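Endoglycosidase (Bacteroides thetaiotaomicron, PDB 6Q64) probably hydrolyses glycosidic bonds of complex N-glycans as a family 18 endoglycosidase built on a TIM-barrel fold. Local coordinates at residues A[133-138]-A[183-188]; A[198-203]-A[211-216]. The protein carries 1 engineered substitution. One frame throughout, in Å; residues are numbered along the deposited sequence.

Contact 1 (A[133-138]-A[183-188]); sequences WIIQDL and DGFDID
Trp133 and Ile135 pack against Phe185 on the side of two neighbouring parallel strands of the TIM barrel that meets helices 162-179 and 211-224. The DxxDxDxE signature of family 18 hydrolases begins at Asp183, just before the second strand, and places Asp186 and Asp188 on it. Phe185 presents its edge to the indole of Trp133 in a T-shaped pair, with the phenyl and the six-membered indole ring centred 5.0 Å apart and their planes turned 77° to each other. Phe185 CE1 stands 3.7 Å above the Trp133 plane, displaced toward the rim, while Phe185 CZ lies nearest Trp133 CE2. Beyond this ring pair, helix 162-179 supplies Ile173, which touches both aromatic side chains.

Ile135 meets the phenyl from another quarter. Its CB lies 4.2 Å from Ile187 CG2, and CG1 is directed beside the backbone N, anti to the carbonyl carbon (chi1 -73°). At the tip, Ile135 CD1 reaches Phe185 CE2 at 3.6 Å and also rests 4.1 Å from Ile187 CG2, joining the aromatic pair to the apolar packing that continues to Phe216 of helix 211-224.

The other face of the sheet is more polar: Asp186 OD2 is hydrogen-bonded to Ser102 OG, and Asp188 OD1 comes close to Asp234 OD1. Ile134 and Asp188 lie side by side and point the same way. The backbones are joined by a weak bond from Asp188 N to Trp133 O, 3.5 Å long, and a shorter one, 2.9 Å, from Ile135 N to Asp188 O, with an N-H...O angle of 163°. The same carbonyl oxygen also receives a CA-H...O contact from Ile134, whose CG1 sits 3.3 Å from Asp188 OD2.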
ATOM      1  N   TRP A 133       2.732   7.781   5.369  1.00 96.40           N
ATOM      2  CA  TRP A 133       3.635   8.339   6.407  1.00 96.31           C
ATOM      3  C   TRP A 133       3.146   7.866   7.770  1.00 93.47           C
ATOM      4  O   TRP A 133       1.959   7.545   7.877  1.00 83.58           O
ATOM      5  CB  TRP A 133       3.727   9.864   6.343  1.00100.11           C
ATOM      6  CG  TRP A 133       2.524  10.653   6.768  1.00102.41           C
ATOM      7  CD1 TRP A 133       2.031  10.762   8.032  1.00106.14           C
ATOM      8  CD2 TRP A 133       1.743  11.564   5.966  1.00105.10           C
ATOM      9  NE1 TRP A 133       0.979  11.638   8.067  1.00108.43           N
ATOM     10  CE2 TRP A 133       0.771  12.141   6.810  1.00107.06           C
ATOM     11  CE3 TRP A 133       1.732  11.923   4.610  1.00106.76           C
ATOM     12  CZ2 TRP A 133      -0.181  13.054   6.348  1.00110.26           C
ATOM     13  CZ3 TRP A 133       0.796  12.832   4.153  1.00106.63           C
ATOM     14  CH2 TRP A 133      -0.147  13.395   5.014  1.00107.94           C
ATOM     15  N   ILE A 134       4.063   7.819   8.733  1.00 95.68           N
ATOM     16  CA  ILE A 134       3.865   7.232  10.086  1.00 95.60           C
ATOM     17  C   ILE A 134       2.840   8.085  10.821  1.00 96.06           C
ATOM     18  O   ILE A 134       2.942   9.316  10.778  1.00 90.63           O
ATOM     19  CB  ILE A 134       5.175   7.126  10.888  1.00 97.30           C
ATOM     20  CG1 ILE A 134       6.018   5.933  10.431  1.00 97.52           C
ATOM     21  CG2 ILE A 134       4.882   7.065  12.387  1.00 98.60           C
ATOM     22  CD1 ILE A 134       7.455   5.982  10.924  1.00101.84           C
ATOM     23  N   ILE A 135       1.879   7.434  11.472  1.00 97.93           N
ATOM     24  CA  ILE A 135       0.958   8.150  12.390  1.00 98.09           C
ATOM     25  C   ILE A 135       1.285   7.735  13.826  1.00 98.32           C
ATOM     26  O   ILE A 135       1.327   6.486  14.151  1.00 92.73           O
ATOM     27  CB  ILE A 135      -0.489   8.032  11.905  1.00 93.84           C
ATOM     28  CG1 ILE A 135      -0.592   8.939  10.677  1.00 96.91           C
ATOM     29  CG2 ILE A 135      -1.481   8.418  12.985  1.00 91.54           C
ATOM     30  CD1 ILE A 135      -1.855   8.824   9.902  1.00100.30           C
ATOM     31  N   GLN A 136       1.691   8.788  14.548  1.00101.20           N
ATOM     32  CA  GLN A 136       2.314   8.814  15.892  1.00103.80           C
ATOM     33  C   GLN A 136       1.608   9.929  16.653  1.00106.29           C
ATOM     34  O   GLN A 136       0.795   9.586  17.527  1.00106.40           O
ATOM     35  CB  GLN A 136       3.825   9.038  15.789  1.00107.15           C
ATOM     36  CG  GLN A 136       4.477   9.565  17.064  1.00112.20           C
ATOM     37  CD  GLN A 136       5.902   9.087  17.248  1.00113.56           C
ATOM     38  OE1 GLN A 136       6.223   7.915  17.041  1.00109.83           O
ATOM     39  NE2 GLN A 136       6.773   9.998  17.651  1.00112.31           N
ATOM     40  N   ASP A 137       1.847  11.194  16.292  1.00106.10           N
ATOM     41  CA  ASP A 137       1.256  12.345  17.035  1.00112.79           C
ATOM     42  C   ASP A 137       0.146  12.984  16.200  1.00109.46           C
ATOM     43  O   ASP A 137       0.154  12.787  14.971  1.00109.99           O
ATOM     44  CB  ASP A 137       2.336  13.331  17.491  1.00117.56           C
ATOM     45  CG  ASP A 137       3.313  12.683  18.459  1.00119.82           C
ATOM     46  OD1 ASP A 137       2.865  12.191  19.518  1.00119.35           O
ATOM     47  OD2 ASP A 137       4.503  12.621  18.129  1.00125.15           O
ATOM     48  N   LEU A 138      -0.783  13.672  16.872  1.00108.21           N
ATOM     49  CA  LEU A 138      -1.970  14.311  16.250  1.00110.58           C
ATOM     50  C   LEU A 138      -1.508  15.129  15.047  1.00117.92           C
ATOM     51  O   LEU A 138      -1.883  14.788  13.918  1.00128.55           O
ATOM     52  CB  LEU A 138      -2.684  15.194  17.274  1.00111.97           C
ATOM     53  CG  LEU A 138      -3.696  16.193  16.708  1.00113.83           C
ATOM     54  CD1 LEU A 138      -4.657  15.546  15.728  1.00109.68           C
ATOM     55  CD2 LEU A 138      -4.476  16.865  17.825  1.00118.70           C
ATOM     56  N   ASP A 183      -5.354   8.509  -4.789  1.00 88.96           N
ATOM     57  CA  ASP A 183      -6.462   7.522  -4.645  1.00 91.26           C
ATOM     58  C   ASP A 183      -6.609   7.078  -3.189  1.00 86.00           C
ATOM     59  O   ASP A 183      -7.449   6.219  -2.946  1.00 84.48           O
ATOM     60  CB  ASP A 183      -6.300   6.309  -5.564  1.00 92.08           C
ATOM     61  CG  ASP A 183      -5.788   6.688  -6.941  1.00 98.39           C
ATOM     62  OD1 ASP A 183      -4.540   6.817  -7.083  1.00 97.16           O
ATOM     63  OD2 ASP A 183      -6.636   6.892  -7.851  1.00100.29           O
ATOM     64  N   GLY A 184      -5.861   7.651  -2.254  1.00 82.36           N
ATOM     65  CA  GLY A 184      -6.235   7.540  -0.836  1.00 81.02           C
ATOM     66  C   GLY A 184      -5.052   7.633   0.101  1.00 80.87           C
ATOM     67  O   GLY A 184      -4.113   8.390  -0.182  1.00 82.50           O
ATOM     68  N   PHE A 185      -5.102   6.906   1.216  1.00 77.84           N
ATOM     69  CA  PHE A 185      -4.103   7.059   2.294  1.00 76.80           C
ATOM     70  C   PHE A 185      -3.732   5.699   2.867  1.00 72.48           C
ATOM     71  O   PHE A 185      -4.541   4.731   2.808  1.00 72.75           O
ATOM     72  CB  PHE A 185      -4.627   8.006   3.373  1.00 81.04           C
ATOM     73  CG  PHE A 185      -3.555   8.435   4.331  1.00 86.94           C
ATOM     74  CD1 PHE A 185      -2.647   9.418   3.988  1.00 90.03           C
ATOM     75  CD2 PHE A 185      -3.413   7.808   5.559  1.00 93.98           C
ATOM     76  CE1 PHE A 185      -1.638   9.792   4.865  1.00 94.46           C
ATOM     77  CE2 PHE A 185      -2.404   8.184   6.438  1.00 97.57           C
ATOM     78  CZ  PHE A 185      -1.510   9.173   6.086  1.00 96.13           C
ATOM     79  N   ASP A 186      -2.515   5.668   3.394  1.00 71.33           N
ATOM     80  CA  ASP A 186      -1.852   4.497   3.999  1.00 74.58           C
ATOM     81  C   ASP A 186      -1.365   4.935   5.367  1.00 78.99           C
ATOM     82  O   ASP A 186      -0.328   5.610   5.424  1.00 78.84           O
ATOM     83  CB  ASP A 186      -0.644   4.010   3.202  1.00 78.04           C
ATOM     84  CG  ASP A 186       0.103   2.822   3.800  1.00 79.51           C
ATOM     85  OD1 ASP A 186       0.184   2.698   5.023  1.00 84.19           O
ATOM     86  OD2 ASP A 186       0.619   2.031   3.028  1.00 82.11           O
ATOM     87  N   ILE A 187      -2.064   4.508   6.417  1.00 78.60           N
ATOM     88  CA  ILE A 187      -1.634   4.758   7.811  1.00 78.53           C
ATOM     89  C   ILE A 187      -0.491   3.797   8.132  1.00 76.73           C
ATOM     90  O   ILE A 187      -0.768   2.602   8.196  1.00 80.82           O
ATOM     91  CB  ILE A 187      -2.837   4.591   8.748  1.00 79.38           C
ATOM     92  CG1 ILE A 187      -3.957   5.574   8.395  1.00 79.70           C
ATOM     93  CG2 ILE A 187      -2.381   4.737  10.183  1.00 79.38           C
ATOM     94  CD1 ILE A 187      -5.322   5.162   8.879  1.00 77.28           C
ATOM     95  N   ASP A 188       0.742   4.290   8.236  1.00 80.82           N
ATOM     96  CA  ASP A 188       1.877   3.519   8.809  1.00 85.78           C
ATOM     97  C   ASP A 188       1.706   3.588  10.328  1.00 84.91           C
ATOM     98  O   ASP A 188       2.112   4.629  10.926  1.00 83.79           O
ATOM     99  CB  ASP A 188       3.249   4.019   8.327  1.00 91.44           C
ATOM    100  CG  ASP A 188       4.425   3.112   8.697  1.00 98.87           C
ATOM    101  OD1 ASP A 188       4.203   2.110   9.413  1.00101.29           O
ATOM    102  OD2 ASP A 188       5.576   3.412   8.271  1.00111.08           O
TER

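Contact 2 (A[198-203]-A[211-216]); sequences TLANYQ and NKMQVF
Leu199 and Met213, a selenomethionine, meet where the long loop that follows strand 184-189 of the TIM barrel folds back on the first turns of helix 211-224. The two side chains cross at about a right angle, and the selenomethionine chain bends at chi2 and chi3 and turns its end toward the loop. The model sets the terminal methyl too near Leu199 for its exact place to be trusted. This is nevertheless the closely packed part of the contact: Leu199, Ala200 and Met213 are all buried, Ile135 of strand 128-135 touches both Leu199 and Met213, and Val166 of helix 162-179 adds a further apolar neighbour to Leu199. Asn210, just before the helical segment, ties the same region by polar bonds, its ND2 to Leu199 O and its OD1 to Met213 N.

The outer side is looser, and Thr198, Asn201 and Lys212 there are partly exposed. Lys212 starts toward the loop with CG between the backbone N and the carbonyl carbon (chi1 47°) and then runs extended over Thr198. Its CD passes 3.8 Å from Thr198 O, and NZ stops 3.6 Å from that oxygen, a long approach that may be mildly favourable electrostatically. Lys212 CE lies only loosely by Asn201, 4.4 Å from ND2. Within the loop, Asn201 forms an Asx turn: Gln203 N donates to Asn201 OD1 over 3.2 Å, from above the carbonyl plane.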
ATOM      1  N   THR A 198       0.379  10.811  20.600  1.00103.49           N
ATOM      2  CA  THR A 198      -0.887  11.417  21.085  1.00105.21           C
ATOM      3  C   THR A 198      -2.064  10.910  20.240  1.00 98.89           C
ATOM      4  O   THR A 198      -3.181  11.455  20.384  1.00102.37           O
ATOM      5  CB  THR A 198      -0.791  12.951  21.100  1.00109.68           C
ATOM      6  OG1 THR A 198      -0.842  13.447  19.760  1.00113.66           O
ATOM      7  CG2 THR A 198       0.464  13.453  21.781  1.00111.06           C
ATOM      8  N   LEU A 199      -1.809   9.941  19.370  1.00 95.81           N
ATOM      9  CA  LEU A 199      -2.828   9.169  18.604  1.00 95.29           C
ATOM     10  C   LEU A 199      -2.504   7.680  18.743  1.00 91.51           C
ATOM     11  O   LEU A 199      -3.404   6.897  19.043  1.00 92.17           O
ATOM     12  CB  LEU A 199      -2.798   9.558  17.120  1.00 95.08           C
ATOM     13  CG  LEU A 199      -3.460  10.873  16.720  1.00 99.69           C
ATOM     14  CD1 LEU A 199      -3.215  11.134  15.244  1.00101.10           C
ATOM     15  CD2 LEU A 199      -4.951  10.885  16.997  1.00 98.97           C
ATOM     16  N   ALA A 200      -1.276   7.286  18.432  1.00 90.94           N
ATOM     17  CA  ALA A 200      -0.884   5.867  18.351  1.00 91.57           C
ATOM     18  C   ALA A 200      -0.568   5.400  19.764  1.00 90.28           C
ATOM     19  O   ALA A 200       0.192   6.133  20.460  1.00 90.32           O
ATOM     20  CB  ALA A 200       0.286   5.678  17.405  1.00 92.69           C
ATOM     21  N   ASN A 201      -1.157   4.256  20.142  1.00 90.84           N
ATOM     22  CA  ASN A 201      -0.956   3.532  21.431  1.00 92.22           C
ATOM     23  C   ASN A 201      -1.220   2.040  21.193  1.00 93.51           C
ATOM     24  O   ASN A 201      -1.705   1.662  20.068  1.00 86.77           O
ATOM     25  CB  ASN A 201      -1.888   4.036  22.529  1.00 90.98           C
ATOM     26  CG  ASN A 201      -3.344   3.806  22.173  1.00 93.36           C
ATOM     27  OD1 ASN A 201      -3.674   3.004  21.291  1.00102.13           O
ATOM     28  ND2 ASN A 201      -4.237   4.528  22.819  1.00 91.61           N
ATOM     29  N   TYR A 202      -1.014   1.261  22.258  1.00 96.54           N
ATOM     30  CA  TYR A 202      -0.977  -0.223  22.273  1.00 94.99           C
ATOM     31  C   TYR A 202      -2.336  -0.829  21.932  1.00 91.66           C
ATOM     32  O   TYR A 202      -2.312  -2.018  21.554  1.00 90.70           O
ATOM     33  CB  TYR A 202      -0.526  -0.748  23.641  1.00100.27           C
ATOM     34  CG  TYR A 202      -1.389  -0.343  24.819  1.00108.02           C
ATOM     35  CD1 TYR A 202      -1.116   0.812  25.550  1.00107.94           C
ATOM     36  CD2 TYR A 202      -2.461  -1.134  25.231  1.00101.70           C
ATOM     37  CE1 TYR A 202      -1.905   1.180  26.631  1.00111.48           C
ATOM     38  CE2 TYR A 202      -3.252  -0.778  26.310  1.00101.62           C
ATOM     39  CZ  TYR A 202      -2.976   0.383  27.011  1.00107.71           C
ATOM     40  OH  TYR A 202      -3.764   0.722  28.074  1.00106.67           O
ATOM     41  N   GLN A 203      -3.441  -0.074  22.042  1.00 91.31           N
ATOM     42  CA  GLN A 203      -4.799  -0.659  22.254  1.00 92.09           C
ATOM     43  C   GLN A 203      -5.608  -0.794  20.958  1.00 88.11           C
ATOM     44  O   GLN A 203      -5.292  -0.125  19.957  1.00 94.06           O
ATOM     45  CB  GLN A 203      -5.538   0.068  23.390  1.00 93.75           C
ATOM     46  CG  GLN A 203      -6.133   1.444  23.116  1.00 94.47           C
ATOM     47  CD  GLN A 203      -6.381   2.167  24.428  1.00 92.95           C
ATOM     48  OE1 GLN A 203      -6.123   1.624  25.493  1.00 89.06           O
ATOM     49  NE2 GLN A 203      -6.850   3.407  24.381  1.00 90.30           N
ATOM     50  N   ASN A 211     -10.431   5.628  21.121  1.00 78.78           N
ATOM     51  CA  ASN A 211     -11.567   6.276  20.421  1.00 80.38           C
ATOM     52  C   ASN A 211     -11.028   7.372  19.507  1.00 85.56           C
ATOM     53  O   ASN A 211     -11.826   7.852  18.667  1.00 90.05           O
ATOM     54  CB  ASN A 211     -12.585   6.916  21.362  1.00 79.14           C
ATOM     55  CG  ASN A 211     -13.831   7.428  20.656  1.00 79.00           C
ATOM     56  OD1 ASN A 211     -14.395   6.729  19.773  1.00 73.79           O
ATOM     57  ND2 ASN A 211     -14.310   8.625  21.083  1.00 78.82           N
ATOM     58  N   LYS A 212      -9.774   7.814  19.709  1.00 89.01           N
ATOM     59  CA  LYS A 212      -9.224   8.994  18.972  1.00 91.83           C
ATOM     60  C   LYS A 212      -8.797   8.474  17.608  1.00 88.88           C
ATOM     61  O   LYS A 212      -9.285   8.950  16.574  1.00 88.69           O
ATOM     62  CB  LYS A 212      -8.160   9.791  19.750  1.00 94.44           C
ATOM     63  CG  LYS A 212      -7.059   8.991  20.426  1.00 94.54           C
ATOM     64  CD  LYS A 212      -6.350   9.695  21.570  1.00 96.61           C
ATOM     65  CE  LYS A 212      -5.516   8.682  22.333  1.00 95.54           C
ATOM     66  NZ  LYS A 212      -4.410   9.345  23.046  1.00101.62           N
HETATM   67  N   MSE A 213      -8.029   7.382  17.638  1.00 84.27           N
HETATM   68  CA  MSE A 213      -7.738   6.658  16.414  1.00 84.41           C
HETATM   69  C   MSE A 213      -9.018   6.175  15.719  1.00 80.81           C
HETATM   70  O   MSE A 213      -9.007   5.930  14.529  1.00 83.01           O
HETATM   71  CB  MSE A 213      -6.744   5.526  16.696  1.00 84.49           C
HETATM   72  CG  MSE A 213      -5.837   5.212  15.501  1.00 96.67           C
HETATM   73 SE   MSE A 213      -4.877   6.763  14.696  1.00 96.66          SE
HETATM   74  CE  MSE A 213      -3.888   6.774  16.355  1.00103.37           C
ATOM     75  N   GLN A 214     -10.136   6.061  16.430  1.00 84.94           N
ATOM     76  CA  GLN A 214     -11.360   5.552  15.840  1.00 84.35           C
ATOM     77  C   GLN A 214     -12.026   6.653  15.010  1.00 88.22           C
ATOM     78  O   GLN A 214     -12.496   6.358  13.891  1.00 87.51           O
ATOM     79  CB  GLN A 214     -12.295   5.029  16.934  1.00 82.69           C
ATOM     80  CG  GLN A 214     -13.731   4.768  16.483  1.00 78.87           C
ATOM     81  CD  GLN A 214     -13.875   3.503  15.645  1.00 75.78           C
ATOM     82  OE1 GLN A 214     -13.118   2.535  15.794  1.00 76.98           O
ATOM     83  NE2 GLN A 214     -14.863   3.517  14.772  1.00 71.44           N
ATOM     84  N   VAL A 215     -12.116   7.874  15.525  1.00 96.32           N
ATOM     85  CA  VAL A 215     -12.852   8.946  14.780  1.00107.44           C
ATOM     86  C   VAL A 215     -11.893   9.525  13.721  1.00103.22           C
ATOM     87  O   VAL A 215     -12.365  10.123  12.715  1.00 97.60           O
ATOM     88  CB  VAL A 215     -13.520   9.986  15.709  1.00114.06           C
ATOM     89  CG1 VAL A 215     -12.517  10.739  16.558  1.00117.88           C
ATOM     90  CG2 VAL A 215     -14.426  10.947  14.940  1.00116.73           C
ATOM     91  N   PHE A 216     -10.598   9.246  13.879  1.00 98.23           N
ATOM     92  CA  PHE A 216      -9.569   9.517  12.850  1.00 96.53           C
ATOM     93  C   PHE A 216      -9.951   8.753  11.580  1.00 92.17           C
ATOM     94  O   PHE A 216     -10.352   9.348  10.551  1.00 93.21           O
ATOM     95  CB  PHE A 216      -8.189   9.133  13.379  1.00 96.82           C
ATOM     96  CG  PHE A 216      -7.092   9.427  12.395  1.00101.83           C
ATOM     97  CD1 PHE A 216      -6.889  10.723  11.945  1.00103.44           C
ATOM     98  CD2 PHE A 216      -6.295   8.409  11.882  1.00103.29           C
ATOM     99  CE1 PHE A 216      -5.891  11.003  11.025  1.00103.61           C
ATOM    100  CE2 PHE A 216      -5.301   8.689  10.956  1.00 99.75           C
ATOM    101  CZ  PHE A 216      -5.100   9.989  10.535  1.00102.96           C
TER

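In the fold
Contact 1 lies in the buried body of the barrel, its centre about 11 Å from the centre of the chain, whereas contact 2 is partly buried and nearer the periphery, its centre about 21 Å from that point. Contact 1 joins two strands by backbone bonds and aromatic packing; contact 2 has no hydrogen bond directly between its segments and relies on apolar side chains and a lysine aliphatic chain. Strand 128-135 forms one side of contact 1, and its Ile135 packs on Leu199, Met213 and Phe216 of contact 2. In the loop part of segment 133-138, Asp137 OD1 and Leu138 N pair with Thr198 N and Thr198 OG1, probably as hydrogen bonds, joining it to the loop of contact 2.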